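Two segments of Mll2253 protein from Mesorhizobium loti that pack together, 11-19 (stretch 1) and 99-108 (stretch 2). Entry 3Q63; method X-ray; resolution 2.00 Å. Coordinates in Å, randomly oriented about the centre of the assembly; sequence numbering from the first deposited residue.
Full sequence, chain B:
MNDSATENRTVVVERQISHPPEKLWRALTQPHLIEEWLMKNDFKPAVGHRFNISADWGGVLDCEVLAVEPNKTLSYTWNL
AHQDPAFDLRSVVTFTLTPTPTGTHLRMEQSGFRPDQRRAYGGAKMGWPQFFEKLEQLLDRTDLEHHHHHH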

# COMPACT_ATOMS: atom_id res chain seq x y z
N VAL B 11 18.16 -1.31 -4.37
CA VAL B 11 17.56 -0.14 -4.98
C VAL B 11 18.13 1.14 -4.38
O VAL B 11 18.18 1.29 -3.16
N VAL B 12 18.57 2.05 -5.24
CA VAL B 12 19.13 3.31 -4.78
C VAL B 12 18.37 4.47 -5.40
O VAL B 12 18.14 4.49 -6.61
N VAL B 13 17.97 5.42 -4.57
CA VAL B 13 17.25 6.61 -5.01
C VAL B 13 17.87 7.82 -4.31
O VAL B 13 18.11 7.79 -3.10
N GLU B 14 18.16 8.86 -5.07
CA GLU B 14 18.77 10.07 -4.51
C GLU B 14 17.95 11.30 -4.89
O GLU B 14 17.32 11.34 -5.95
N ARG B 15 17.97 12.30 -4.03
CA ARG B 15 17.21 13.51 -4.25
C ARG B 15 17.87 14.69 -3.57
O ARG B 15 18.46 14.53 -2.50
N GLN B 16 17.80 15.85 -4.20
CA GLN B 16 18.35 17.07 -3.60
C GLN B 16 17.13 17.76 -3.01
O GLN B 16 16.20 18.10 -3.74
N ILE B 17 17.13 17.95 -1.70
CA ILE B 17 16.01 18.58 -1.02
C ILE B 17 16.36 19.98 -0.53
O ILE B 17 17.35 20.17 0.18
N SER B 18 15.54 20.95 -0.92
CA SER B 18 15.74 22.35 -0.56
C SER B 18 15.29 22.69 0.86
O SER B 18 14.57 23.67 1.07
N HIS B 19 15.72 21.88 1.82
CA HIS B 19 15.39 22.09 3.21
C HIS B 19 16.60 21.65 4.03
O HIS B 19 17.38 20.81 3.58
N PRO B 99 24.47 17.36 4.22
CA PRO B 99 24.21 18.80 4.16
C PRO B 99 24.79 19.41 2.89
O PRO B 99 25.91 19.09 2.51
N THR B 100 24.03 20.29 2.24
CA THR B 100 24.50 20.98 1.05
C THR B 100 24.17 22.46 1.26
O THR B 100 23.40 22.80 2.14
N PRO B 101 24.76 23.34 0.44
CA PRO B 101 24.54 24.79 0.52
C PRO B 101 23.07 25.22 0.45
O PRO B 101 22.67 26.14 1.17
N THR B 102 22.29 24.58 -0.41
CA THR B 102 20.88 24.93 -0.57
C THR B 102 19.92 24.02 0.21
O THR B 102 18.71 24.21 0.17
N GLY B 103 20.46 23.02 0.90
CA GLY B 103 19.59 22.14 1.66
C GLY B 103 20.22 20.84 2.13
O GLY B 103 21.18 20.84 2.90
N THR B 104 19.67 19.73 1.65
CA THR B 104 20.17 18.43 2.06
C THR B 104 20.05 17.40 0.95
O THR B 104 19.00 17.28 0.31
N HIS B 105 21.13 16.66 0.72
CA HIS B 105 21.10 15.63 -0.29
C HIS B 105 20.72 14.32 0.42
O HIS B 105 21.37 13.92 1.38
N LEU B 106 19.65 13.68 -0.06
CA LEU B 106 19.16 12.45 0.54
C LEU B 106 19.37 11.23 -0.36
O LEU B 106 19.05 11.26 -1.55
N ARG B 107 19.93 10.16 0.20
CA ARG B 107 20.13 8.91 -0.53
C ARG B 107 19.39 7.83 0.23
O ARG B 107 19.45 7.76 1.45
N MSE B 108 18.67 6.98 -0.50
CA MSE B 108 17.94 5.88 0.11
C MSE B 108 18.45 4.61 -0.54
O MSE B 108 18.44 4.49 -1.77

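The apolar centre is built around Met 108, a selenomethionine (chi1 t, chi2 m, chi3 m), which turns its terminal methyl toward the first strand, placing Met 108 CE 4.1 Å from CG2 of Val 13 and 4.2 Å from CG1 of Val 11, both valines being t. Strand 11-17 and the strand that holds Thr 104 to Met 108 run antiparallel, so their paired side chains alternate between two faces of the sheet, and Val 13, Arg 15, Ile 17, Thr 104, Leu 106 and Met 108 share the face that carries this centre. Farther along, Ile 17 (m, t) meets Leu 106 (t, p), CD1 of Ile 17 lying 4.0 Å from CD2 of Leu 106. Arg 15, paired with Leu 106, starts on this face, but its end leads away from the second strand; Arg 15 NH1 donates to Glu 14 O at 2.9 Å. Thr 104 (m) closes this row with a polar contact: its OG1 donates to His 19 O at 2.7 Å, satisfying a carbonyl just beyond the strand end.

The other face, with Glu 14, Gln 16, His 105 and Arg 107, is more polar and more open. The aliphatic part of Arg 107 (t, t, p) lies along its neighbours, its CG 3.9 Å from Glu 14 CG and 4.1 Å from Val 12 CG1. Glu 14 (m, t) brings OE1 to the edge of the His 105 ring, 3.2 Å from CE1; His 105 is t, and OE1 of Gln 16 also lies near its ring plane. Gln 16 (t, p) reaches past its strand partner toward the turn, where NE2 donates to Thr 100 OG1 at 3.0 Å. Gln 16 NE2 also donates to the O of water 1 at 2.9 Å. The O of water 1 also hydrogen-bonds Thr 102 OG1 at 2.6 Å and Ser 18 OG at 3.0 Å, joining both stretches at the polar edge.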

# COMPACT_ATOMS: atom_id res chain seq x y z
CB VAL B 11 16.03 -0.16 -4.79
CG1 VAL B 11 15.41 1.10 -5.38
CG2 VAL B 11 15.45 -1.40 -5.45
CB VAL B 12 20.62 3.43 -5.15
CG1 VAL B 12 21.20 4.73 -4.57
CG2 VAL B 12 21.39 2.23 -4.64
CB VAL B 13 15.74 6.52 -4.68
CG1 VAL B 13 15.03 7.78 -5.13
CG2 VAL B 13 15.12 5.30 -5.38
CB GLU B 14 20.21 10.21 -5.02
CG GLU B 14 21.07 8.98 -4.77
CD GLU B 14 22.53 9.16 -5.17
OE1 GLU B 14 23.29 9.73 -4.37
OE2 GLU B 14 22.91 8.74 -6.28
CB ARG B 15 15.78 13.35 -3.69
CG ARG B 15 14.89 12.32 -4.40
CD ARG B 15 14.07 12.96 -5.53
NE ARG B 15 13.13 12.03 -6.16
CZ ARG B 15 13.48 11.04 -6.98
NH1 ARG B 15 14.76 10.84 -7.28
NH2 ARG B 15 12.55 10.25 -7.50
CB GLN B 16 19.00 17.95 -4.68
CG GLN B 16 19.45 19.31 -4.18
CD GLN B 16 20.45 19.22 -3.04
OE1 GLN B 16 21.50 18.57 -3.15
NE2 GLN B 16 20.14 19.89 -1.94
CB ILE B 17 15.54 17.72 0.19
CG1 ILE B 17 15.15 16.32 -0.30
CG2 ILE B 17 14.37 18.39 0.89
CD1 ILE B 17 14.66 15.39 0.80
CB SER B 18 15.00 23.25 -1.56
OG SER B 18 15.59 23.18 -2.84
CB HIS B 19 14.15 21.28 3.60
CG HIS B 19 12.91 21.72 2.90
ND1 HIS B 19 12.14 22.78 3.34
CD2 HIS B 19 12.34 21.31 1.74
CE1 HIS B 19 11.17 23.00 2.48
NE2 HIS B 19 11.26 22.12 1.50
CB PRO B 99 24.92 19.33 5.41
CG PRO B 99 24.89 18.18 6.35
CD PRO B 99 25.19 17.00 5.45
CB THR B 100 23.75 20.52 -0.22
OG1 THR B 100 22.36 20.79 -0.07
CG2 THR B 100 23.97 19.03 -0.47
CB PRO B 101 25.35 25.33 -0.66
CG PRO B 101 26.50 24.39 -0.70
CD PRO B 101 25.82 23.04 -0.54
CB THR B 102 20.44 24.94 -2.06
OG1 THR B 102 20.52 23.62 -2.60
CG2 THR B 102 21.33 25.86 -2.88
CB THR B 104 19.38 17.89 3.25
OG1 THR B 104 19.16 18.94 4.20
CG2 THR B 104 20.16 16.76 3.91
CB HIS B 105 22.47 15.51 -0.97
CG HIS B 105 22.58 14.35 -1.91
ND1 HIS B 105 22.77 13.06 -1.47
CD2 HIS B 105 22.51 14.29 -3.26
CE1 HIS B 105 22.82 12.25 -2.51
NE2 HIS B 105 22.66 12.97 -3.61
CB LEU B 106 17.66 12.57 0.85
CG LEU B 106 16.96 11.31 1.37
CD1 LEU B 106 17.54 10.95 2.72
CD2 LEU B 106 15.45 11.52 1.47
CB ARG B 107 21.61 8.53 -0.59
CG ARG B 107 21.88 7.27 -1.41
CD ARG B 107 23.36 6.90 -1.43
NE ARG B 107 23.81 6.40 -0.14
CZ ARG B 107 25.08 6.14 0.17
NH1 ARG B 107 26.03 6.32 -0.74
NH2 ARG B 107 25.39 5.68 1.38
CB MSE B 108 16.44 6.05 -0.15
CG MSE B 108 15.53 5.09 0.62
SE MSE B 108 15.65 3.20 0.12
CE MSE B 108 15.37 3.33 -1.79
O HOH W 1 18.39 22.11 -2.41